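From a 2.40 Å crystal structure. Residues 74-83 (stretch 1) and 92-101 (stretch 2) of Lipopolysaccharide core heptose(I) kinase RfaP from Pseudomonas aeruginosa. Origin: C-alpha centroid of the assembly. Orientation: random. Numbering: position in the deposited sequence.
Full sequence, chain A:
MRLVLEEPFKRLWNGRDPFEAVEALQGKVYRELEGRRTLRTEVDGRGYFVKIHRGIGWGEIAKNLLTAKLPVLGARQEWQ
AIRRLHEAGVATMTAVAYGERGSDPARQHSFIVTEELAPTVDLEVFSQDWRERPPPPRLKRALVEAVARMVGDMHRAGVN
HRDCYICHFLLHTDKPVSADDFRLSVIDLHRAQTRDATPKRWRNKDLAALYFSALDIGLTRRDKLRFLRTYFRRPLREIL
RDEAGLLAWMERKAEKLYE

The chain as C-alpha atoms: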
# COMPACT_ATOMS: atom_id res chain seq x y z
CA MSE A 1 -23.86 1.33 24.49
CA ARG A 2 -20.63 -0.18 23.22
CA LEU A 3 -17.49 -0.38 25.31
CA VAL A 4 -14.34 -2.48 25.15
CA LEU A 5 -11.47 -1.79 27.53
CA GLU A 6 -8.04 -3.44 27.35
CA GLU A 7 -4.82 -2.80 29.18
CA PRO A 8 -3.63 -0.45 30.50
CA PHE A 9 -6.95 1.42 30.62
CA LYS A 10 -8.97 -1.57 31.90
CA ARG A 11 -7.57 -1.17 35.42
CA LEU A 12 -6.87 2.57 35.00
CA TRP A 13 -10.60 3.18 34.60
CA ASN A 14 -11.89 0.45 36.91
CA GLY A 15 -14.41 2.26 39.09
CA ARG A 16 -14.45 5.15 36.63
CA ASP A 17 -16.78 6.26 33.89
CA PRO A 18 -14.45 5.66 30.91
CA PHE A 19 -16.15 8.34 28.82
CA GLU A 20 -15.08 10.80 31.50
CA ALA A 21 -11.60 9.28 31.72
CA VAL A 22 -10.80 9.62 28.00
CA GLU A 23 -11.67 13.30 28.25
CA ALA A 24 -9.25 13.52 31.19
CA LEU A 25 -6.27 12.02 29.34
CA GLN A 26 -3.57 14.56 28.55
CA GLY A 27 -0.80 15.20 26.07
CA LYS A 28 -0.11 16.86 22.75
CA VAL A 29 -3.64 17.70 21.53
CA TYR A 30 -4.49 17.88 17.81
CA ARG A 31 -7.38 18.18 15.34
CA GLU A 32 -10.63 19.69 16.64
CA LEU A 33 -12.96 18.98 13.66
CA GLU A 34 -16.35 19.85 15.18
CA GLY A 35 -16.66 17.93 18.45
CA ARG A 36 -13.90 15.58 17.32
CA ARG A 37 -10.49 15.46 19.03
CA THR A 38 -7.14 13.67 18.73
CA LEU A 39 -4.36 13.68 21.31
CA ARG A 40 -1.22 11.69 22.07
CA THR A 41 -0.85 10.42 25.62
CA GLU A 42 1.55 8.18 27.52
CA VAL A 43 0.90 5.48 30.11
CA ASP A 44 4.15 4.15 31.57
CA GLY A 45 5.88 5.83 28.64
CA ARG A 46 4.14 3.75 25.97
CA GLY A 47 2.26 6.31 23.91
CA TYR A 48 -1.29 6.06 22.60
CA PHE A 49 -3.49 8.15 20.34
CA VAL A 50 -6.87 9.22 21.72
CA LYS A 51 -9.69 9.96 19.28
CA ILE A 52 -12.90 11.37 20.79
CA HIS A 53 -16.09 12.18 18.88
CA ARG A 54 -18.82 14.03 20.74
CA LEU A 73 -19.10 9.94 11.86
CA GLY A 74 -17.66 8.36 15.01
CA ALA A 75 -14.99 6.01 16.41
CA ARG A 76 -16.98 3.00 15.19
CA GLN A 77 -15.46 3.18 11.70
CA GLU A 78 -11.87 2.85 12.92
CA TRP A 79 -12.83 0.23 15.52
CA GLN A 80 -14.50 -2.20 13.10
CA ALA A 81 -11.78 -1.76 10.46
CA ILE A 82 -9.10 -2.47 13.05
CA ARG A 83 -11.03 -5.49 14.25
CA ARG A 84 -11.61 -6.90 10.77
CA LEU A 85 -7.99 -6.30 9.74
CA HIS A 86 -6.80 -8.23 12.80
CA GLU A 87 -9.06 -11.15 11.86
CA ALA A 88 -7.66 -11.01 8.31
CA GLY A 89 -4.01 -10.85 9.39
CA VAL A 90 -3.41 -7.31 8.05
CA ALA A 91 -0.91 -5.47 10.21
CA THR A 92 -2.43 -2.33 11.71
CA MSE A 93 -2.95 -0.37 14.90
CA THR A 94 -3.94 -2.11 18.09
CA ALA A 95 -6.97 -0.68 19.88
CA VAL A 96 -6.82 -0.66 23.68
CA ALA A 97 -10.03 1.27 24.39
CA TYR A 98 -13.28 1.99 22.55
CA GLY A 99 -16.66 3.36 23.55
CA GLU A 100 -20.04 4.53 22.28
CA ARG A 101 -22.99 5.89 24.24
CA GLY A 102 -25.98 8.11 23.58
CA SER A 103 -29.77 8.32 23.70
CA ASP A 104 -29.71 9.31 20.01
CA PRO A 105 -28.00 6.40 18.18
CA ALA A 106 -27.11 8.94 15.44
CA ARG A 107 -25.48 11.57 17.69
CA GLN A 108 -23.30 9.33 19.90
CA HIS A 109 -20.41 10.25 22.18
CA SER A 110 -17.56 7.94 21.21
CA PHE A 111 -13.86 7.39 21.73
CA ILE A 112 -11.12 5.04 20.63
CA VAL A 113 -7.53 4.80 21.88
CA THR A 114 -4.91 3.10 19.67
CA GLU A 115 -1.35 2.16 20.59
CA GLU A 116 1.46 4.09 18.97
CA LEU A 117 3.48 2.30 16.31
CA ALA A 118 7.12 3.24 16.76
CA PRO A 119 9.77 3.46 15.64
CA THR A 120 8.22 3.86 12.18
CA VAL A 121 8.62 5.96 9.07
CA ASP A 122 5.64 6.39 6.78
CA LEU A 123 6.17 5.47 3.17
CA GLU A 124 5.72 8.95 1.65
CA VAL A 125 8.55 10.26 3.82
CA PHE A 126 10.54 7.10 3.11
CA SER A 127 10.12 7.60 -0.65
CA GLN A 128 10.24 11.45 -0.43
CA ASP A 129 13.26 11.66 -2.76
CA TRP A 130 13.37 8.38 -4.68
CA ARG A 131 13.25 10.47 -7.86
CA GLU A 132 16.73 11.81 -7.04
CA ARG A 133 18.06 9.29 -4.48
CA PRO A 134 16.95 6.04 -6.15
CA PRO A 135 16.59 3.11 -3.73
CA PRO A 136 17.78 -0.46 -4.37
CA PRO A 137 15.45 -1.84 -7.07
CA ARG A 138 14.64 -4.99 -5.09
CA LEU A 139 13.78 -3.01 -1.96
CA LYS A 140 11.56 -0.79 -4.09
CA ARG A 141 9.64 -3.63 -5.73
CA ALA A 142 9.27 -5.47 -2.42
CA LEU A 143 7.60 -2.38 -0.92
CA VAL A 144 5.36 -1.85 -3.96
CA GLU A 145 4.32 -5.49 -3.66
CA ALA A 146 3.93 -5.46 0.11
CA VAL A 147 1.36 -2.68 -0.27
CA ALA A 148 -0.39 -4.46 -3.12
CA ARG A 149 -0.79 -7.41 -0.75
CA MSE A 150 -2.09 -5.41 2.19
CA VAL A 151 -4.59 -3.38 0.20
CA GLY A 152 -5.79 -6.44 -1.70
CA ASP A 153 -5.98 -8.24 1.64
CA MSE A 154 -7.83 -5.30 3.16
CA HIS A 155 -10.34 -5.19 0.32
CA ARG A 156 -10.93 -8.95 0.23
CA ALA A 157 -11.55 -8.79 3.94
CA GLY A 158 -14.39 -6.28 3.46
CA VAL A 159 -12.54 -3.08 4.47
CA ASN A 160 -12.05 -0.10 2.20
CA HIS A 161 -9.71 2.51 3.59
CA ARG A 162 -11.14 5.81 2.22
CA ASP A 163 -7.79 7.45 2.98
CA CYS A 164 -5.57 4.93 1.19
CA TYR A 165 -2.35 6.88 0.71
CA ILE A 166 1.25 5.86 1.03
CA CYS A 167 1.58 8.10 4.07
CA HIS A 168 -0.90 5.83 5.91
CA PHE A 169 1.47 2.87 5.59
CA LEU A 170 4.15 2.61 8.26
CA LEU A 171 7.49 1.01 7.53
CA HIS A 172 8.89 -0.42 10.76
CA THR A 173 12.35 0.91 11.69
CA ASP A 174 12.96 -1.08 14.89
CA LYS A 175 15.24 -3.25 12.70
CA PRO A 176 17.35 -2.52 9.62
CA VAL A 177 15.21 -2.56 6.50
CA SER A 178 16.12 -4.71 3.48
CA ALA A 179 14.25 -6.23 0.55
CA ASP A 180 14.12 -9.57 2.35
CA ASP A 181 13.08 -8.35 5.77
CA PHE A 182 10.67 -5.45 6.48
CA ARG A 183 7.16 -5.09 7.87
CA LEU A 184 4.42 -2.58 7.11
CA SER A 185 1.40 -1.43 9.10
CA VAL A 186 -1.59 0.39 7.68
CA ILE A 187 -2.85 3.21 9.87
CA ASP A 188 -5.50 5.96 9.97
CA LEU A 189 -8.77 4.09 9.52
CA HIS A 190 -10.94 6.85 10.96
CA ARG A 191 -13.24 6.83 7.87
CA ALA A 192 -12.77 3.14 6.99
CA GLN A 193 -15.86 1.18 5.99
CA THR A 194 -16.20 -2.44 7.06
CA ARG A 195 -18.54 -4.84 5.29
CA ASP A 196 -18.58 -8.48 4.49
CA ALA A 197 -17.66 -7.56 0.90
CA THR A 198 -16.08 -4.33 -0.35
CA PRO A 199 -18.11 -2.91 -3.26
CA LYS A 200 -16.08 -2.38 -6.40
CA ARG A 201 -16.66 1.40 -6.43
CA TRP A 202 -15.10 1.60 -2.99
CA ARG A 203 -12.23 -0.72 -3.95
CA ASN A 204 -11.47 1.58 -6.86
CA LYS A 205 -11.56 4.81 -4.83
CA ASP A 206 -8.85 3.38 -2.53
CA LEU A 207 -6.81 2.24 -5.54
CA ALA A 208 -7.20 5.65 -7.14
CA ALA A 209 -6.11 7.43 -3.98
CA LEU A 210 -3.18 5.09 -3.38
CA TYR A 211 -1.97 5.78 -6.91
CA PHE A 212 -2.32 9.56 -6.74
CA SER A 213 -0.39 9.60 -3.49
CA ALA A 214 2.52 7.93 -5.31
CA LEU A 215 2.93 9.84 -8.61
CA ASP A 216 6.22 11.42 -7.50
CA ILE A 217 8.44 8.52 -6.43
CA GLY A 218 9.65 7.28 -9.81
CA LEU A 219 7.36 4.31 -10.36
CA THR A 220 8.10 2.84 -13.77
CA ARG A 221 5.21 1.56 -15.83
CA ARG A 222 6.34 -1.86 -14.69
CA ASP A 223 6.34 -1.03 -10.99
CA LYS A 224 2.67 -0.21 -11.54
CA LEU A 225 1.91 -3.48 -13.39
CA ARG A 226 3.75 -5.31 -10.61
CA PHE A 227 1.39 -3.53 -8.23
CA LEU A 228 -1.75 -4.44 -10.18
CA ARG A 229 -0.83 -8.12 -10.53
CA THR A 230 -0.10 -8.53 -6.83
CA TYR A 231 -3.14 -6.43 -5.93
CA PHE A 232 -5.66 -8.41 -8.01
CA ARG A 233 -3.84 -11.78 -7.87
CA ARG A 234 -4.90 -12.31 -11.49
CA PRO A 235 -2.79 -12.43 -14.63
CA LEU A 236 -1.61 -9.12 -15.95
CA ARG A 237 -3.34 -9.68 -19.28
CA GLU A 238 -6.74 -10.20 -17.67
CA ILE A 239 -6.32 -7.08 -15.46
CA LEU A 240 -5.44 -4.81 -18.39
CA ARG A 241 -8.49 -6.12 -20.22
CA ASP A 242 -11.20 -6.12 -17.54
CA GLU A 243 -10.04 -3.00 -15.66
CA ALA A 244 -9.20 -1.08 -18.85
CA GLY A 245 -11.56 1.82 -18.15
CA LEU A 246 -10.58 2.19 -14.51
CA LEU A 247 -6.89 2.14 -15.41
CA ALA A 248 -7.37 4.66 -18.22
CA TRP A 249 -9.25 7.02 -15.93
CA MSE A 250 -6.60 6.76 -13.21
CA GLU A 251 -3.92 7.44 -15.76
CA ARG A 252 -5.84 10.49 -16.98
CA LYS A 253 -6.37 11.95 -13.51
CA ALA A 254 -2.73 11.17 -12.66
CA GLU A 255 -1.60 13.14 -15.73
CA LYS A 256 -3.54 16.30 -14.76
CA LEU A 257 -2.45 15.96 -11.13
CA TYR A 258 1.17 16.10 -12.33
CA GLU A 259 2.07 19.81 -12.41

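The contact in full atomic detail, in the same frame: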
# COMPACT_ATOMS: atom_id res chain seq x y z
N GLY A 74 -18.18 8.60 13.68
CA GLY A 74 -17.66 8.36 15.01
C GLY A 74 -16.56 7.32 15.05
O GLY A 74 -16.16 6.81 14.01
N ALA A 75 -16.07 6.98 16.25
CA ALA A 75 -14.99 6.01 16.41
C ALA A 75 -15.32 4.62 15.89
O ALA A 75 -14.42 3.78 15.78
CB ALA A 75 -14.60 5.91 17.88
N ARG A 76 -16.59 4.34 15.61
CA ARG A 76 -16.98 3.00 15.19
C ARG A 76 -16.25 2.59 13.93
O ARG A 76 -15.79 1.45 13.82
CB ARG A 76 -18.49 2.96 14.98
CG ARG A 76 -19.04 1.64 14.56
CD ARG A 76 -20.52 1.78 14.33
NE ARG A 76 -21.23 2.13 15.56
CZ ARG A 76 -22.55 2.29 15.63
NH1 ARG A 76 -23.28 2.14 14.54
NH2 ARG A 76 -23.12 2.60 16.79
N GLN A 77 -16.10 3.52 12.97
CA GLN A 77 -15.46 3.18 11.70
C GLN A 77 -14.07 2.60 11.92
O GLN A 77 -13.78 1.48 11.47
CB GLN A 77 -15.38 4.42 10.81
CG GLN A 77 -16.60 4.66 9.99
CD GLN A 77 -17.75 5.17 10.81
OE1 GLN A 77 -17.57 5.98 11.74
NE2 GLN A 77 -18.95 4.72 10.48
N GLU A 78 -13.20 3.35 12.58
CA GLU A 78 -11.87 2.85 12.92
C GLU A 78 -11.95 1.52 13.67
O GLU A 78 -11.18 0.60 13.38
CB GLU A 78 -11.14 3.89 13.76
CG GLU A 78 -9.64 3.74 13.77
CD GLU A 78 -8.96 4.90 14.51
OE1 GLU A 78 -9.66 5.89 14.82
OE2 GLU A 78 -7.75 4.80 14.78
N TRP A 79 -12.87 1.40 14.63
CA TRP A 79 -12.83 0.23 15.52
C TRP A 79 -13.14 -1.05 14.76
O TRP A 79 -12.50 -2.08 15.01
CB TRP A 79 -13.81 0.40 16.67
CG TRP A 79 -14.12 -0.88 17.40
CD1 TRP A 79 -15.23 -1.65 17.25
CD2 TRP A 79 -13.32 -1.53 18.42
NE1 TRP A 79 -15.18 -2.74 18.11
CE2 TRP A 79 -14.02 -2.68 18.84
CE3 TRP A 79 -12.08 -1.24 19.01
CZ2 TRP A 79 -13.53 -3.55 19.81
CZ3 TRP A 79 -11.60 -2.11 19.98
CH2 TRP A 79 -12.32 -3.25 20.36
N GLN A 80 -14.11 -1.01 13.84
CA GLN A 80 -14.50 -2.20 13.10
C GLN A 80 -13.49 -2.51 12.00
O GLN A 80 -13.26 -3.69 11.68
CB GLN A 80 -15.90 -2.01 12.51
CG GLN A 80 -17.05 -2.24 13.49
CD GLN A 80 -18.39 -1.81 12.91
OE1 GLN A 80 -18.48 -1.39 11.75
NE2 GLN A 80 -19.45 -1.90 13.73
N ALA A 81 -12.86 -1.49 11.41
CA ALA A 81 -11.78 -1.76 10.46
C ALA A 81 -10.62 -2.44 11.17
O ALA A 81 -10.10 -3.46 10.70
CB ALA A 81 -11.31 -0.48 9.79
N ILE A 82 -10.19 -1.87 12.29
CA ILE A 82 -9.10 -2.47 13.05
C ILE A 82 -9.44 -3.90 13.43
O ILE A 82 -8.60 -4.80 13.34
CB ILE A 82 -8.78 -1.62 14.29
CG1 ILE A 82 -8.20 -0.28 13.86
CG2 ILE A 82 -7.86 -2.39 15.24
CD1 ILE A 82 -7.80 0.55 15.03
N ARG A 83 -10.68 -4.14 13.82
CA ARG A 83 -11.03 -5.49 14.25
C ARG A 83 -11.07 -6.45 13.08
O ARG A 83 -10.58 -7.58 13.18
CB ARG A 83 -12.36 -5.46 15.00
CG ARG A 83 -12.24 -4.79 16.37
CD ARG A 83 -12.23 -5.80 17.51
NE ARG A 83 -13.61 -6.06 17.91
CZ ARG A 83 -13.97 -6.73 19.01
NH1 ARG A 83 -13.04 -7.21 19.83
NH2 ARG A 83 -15.26 -6.90 19.28
N THR A 92 -1.85 -3.65 11.53
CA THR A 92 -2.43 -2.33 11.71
C THR A 92 -2.28 -1.93 13.17
O THR A 92 -1.55 -2.57 13.94
CB THR A 92 -3.90 -2.31 11.26
OG1 THR A 92 -4.41 -0.98 11.33
CG2 THR A 92 -4.74 -3.18 12.16
N MSE A 93 -2.96 -0.85 13.54
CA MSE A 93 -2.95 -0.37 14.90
C MSE A 93 -3.59 -1.38 15.80
O MSE A 93 -4.39 -2.21 15.36
CB MSE A 93 -3.68 0.97 15.03
CG MSE A 93 -3.00 2.14 14.36
SE MSE A 93 -4.37 3.30 13.64
CE MSE A 93 -3.74 5.02 14.41
N THR A 94 -3.26 -1.33 17.08
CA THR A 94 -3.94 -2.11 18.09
C THR A 94 -4.77 -1.15 18.92
O THR A 94 -4.30 -0.07 19.26
CB THR A 94 -2.93 -2.88 18.94
OG1 THR A 94 -2.25 -3.82 18.11
CG2 THR A 94 -3.62 -3.61 20.08
N ALA A 95 -6.02 -1.53 19.19
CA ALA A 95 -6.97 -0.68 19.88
C ALA A 95 -7.10 -1.16 21.32
O ALA A 95 -7.51 -2.30 21.56
CB ALA A 95 -8.33 -0.72 19.19
N VAL A 96 -6.77 -0.29 22.27
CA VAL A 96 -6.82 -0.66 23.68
C VAL A 96 -8.06 -0.12 24.39
O VAL A 96 -8.33 -0.53 25.53
CB VAL A 96 -5.55 -0.20 24.43
CG1 VAL A 96 -4.36 -1.03 24.00
CG2 VAL A 96 -5.29 1.29 24.17
N ALA A 97 -8.82 0.77 23.76
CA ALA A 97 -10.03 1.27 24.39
C ALA A 97 -10.96 1.83 23.33
O ALA A 97 -10.51 2.48 22.37
CB ALA A 97 -9.70 2.35 25.44
N TYR A 98 -12.26 1.61 23.52
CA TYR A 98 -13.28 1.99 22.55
C TYR A 98 -14.58 2.18 23.31
O TYR A 98 -14.85 1.45 24.27
CB TYR A 98 -13.42 0.93 21.45
CG TYR A 98 -14.70 1.02 20.65
CD1 TYR A 98 -14.89 2.04 19.73
CD2 TYR A 98 -15.72 0.09 20.79
CE1 TYR A 98 -16.02 2.13 18.99
CE2 TYR A 98 -16.88 0.18 20.04
CZ TYR A 98 -17.02 1.22 19.14
OH TYR A 98 -18.16 1.33 18.38
N GLY A 99 -15.39 3.15 22.89
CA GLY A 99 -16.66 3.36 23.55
C GLY A 99 -17.64 4.11 22.70
O GLY A 99 -17.26 4.98 21.91
N GLU A 100 -18.93 3.78 22.86
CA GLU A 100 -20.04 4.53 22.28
C GLU A 100 -21.17 4.59 23.30
O GLU A 100 -21.51 3.57 23.90
CB GLU A 100 -20.59 3.87 21.03
CG GLU A 100 -19.80 4.00 19.76
CD GLU A 100 -20.46 3.17 18.67
OE1 GLU A 100 -21.69 3.02 18.72
OE2 GLU A 100 -19.74 2.61 17.81
N ARG A 101 -21.76 5.78 23.47
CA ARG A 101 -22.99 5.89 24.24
C ARG A 101 -23.80 7.08 23.74
O ARG A 101 -23.26 8.03 23.18
CB ARG A 101 -22.74 6.02 25.75
CG ARG A 101 -22.19 7.35 26.23
CD ARG A 101 -22.65 7.62 27.67
NE ARG A 101 -21.83 8.63 28.34
CZ ARG A 101 -21.14 8.40 29.46
NH1 ARG A 101 -21.18 7.20 30.03
NH2 ARG A 101 -20.41 9.37 30.00

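How do the two backbones lie against each other? The helix that runs through Arg-76 to Arg-83 and continues beyond rests on the strand 95-101, their axes 9.5 Å apart at closest approach and their N-to-C directions 135° apart, closer to antiparallel than to parallel. The early part of the helix therefore faces the end of the strand, and its later residues face the beginning of stretch 2: Arg-76 lies nearest Glu-100, Trp-79 nearest Tyr-98, and Ile-82 nearest Met-93. No hydrogen bond joins the two backbones, so side chains make most of the contact, which buries 559 Å² in all.

What holds the early part of stretch 1 to the strand? Ala-75 points toward the strand, and its CB lies 4.2 Å from Tyr-98 CE1, a small apolar contact beside the tyrosine ring. The CA-to-CB bond of Arg-76 points sideways, and the side chain, with chi1 and chi2 both t, carries its guanidinium to the carboxylate of Glu-100 in a two-pronged salt bridge. Arg-76 NH2 donates to Glu-100 OE1 at 2.4 Å, which is very short, and Arg-76 NE donates to Glu-100 OE2 at 2.7 Å. Both hydrogen bonds are nearly straight, because the two nitrogens present their hydrogens side by side to the paired oxygens; the position of OE2 is less certain than that of OE1. Glu-78 reaches Met-93, a selenomethionine here, with Glu-78 OE2 3.9 Å from Met-93 SE; that oxygen finds its hydrogen bond elsewhere in the structure.

Why does the middle of the contact depend on two aromatic rings? Trp-79 and Tyr-98 both point toward the opposing stretch, and their rings lie flat on one another: the tryptophan five-membered ring and the tyrosine ring stack face to face, with planes 3° apart and centroids separated by 3.9 Å. The overlap extends to the CB atoms, each of which sits over a face of the other residue's aromatic system in a CH-pi contact. Tyr-98 CB comes within 3.5 Å of Trp-79 CE3. At the edge of the indole, Trp-79 CZ3 packs 3.6 Å from Ala-95 CB.

How does the contact close at the later end? Ile-82 packs mainly through apolar contacts, though its CG2 also lies 3.5 Å from Met-93 O. Ile-82 CD1 lies 4.1 Å from Met-93 CB and Ile-82 CG2 4.3 Å from Ala-95 CB. Ala-95 is thus shared between Trp-79 and Ile-82, linking the stacked rings to this aliphatic patch.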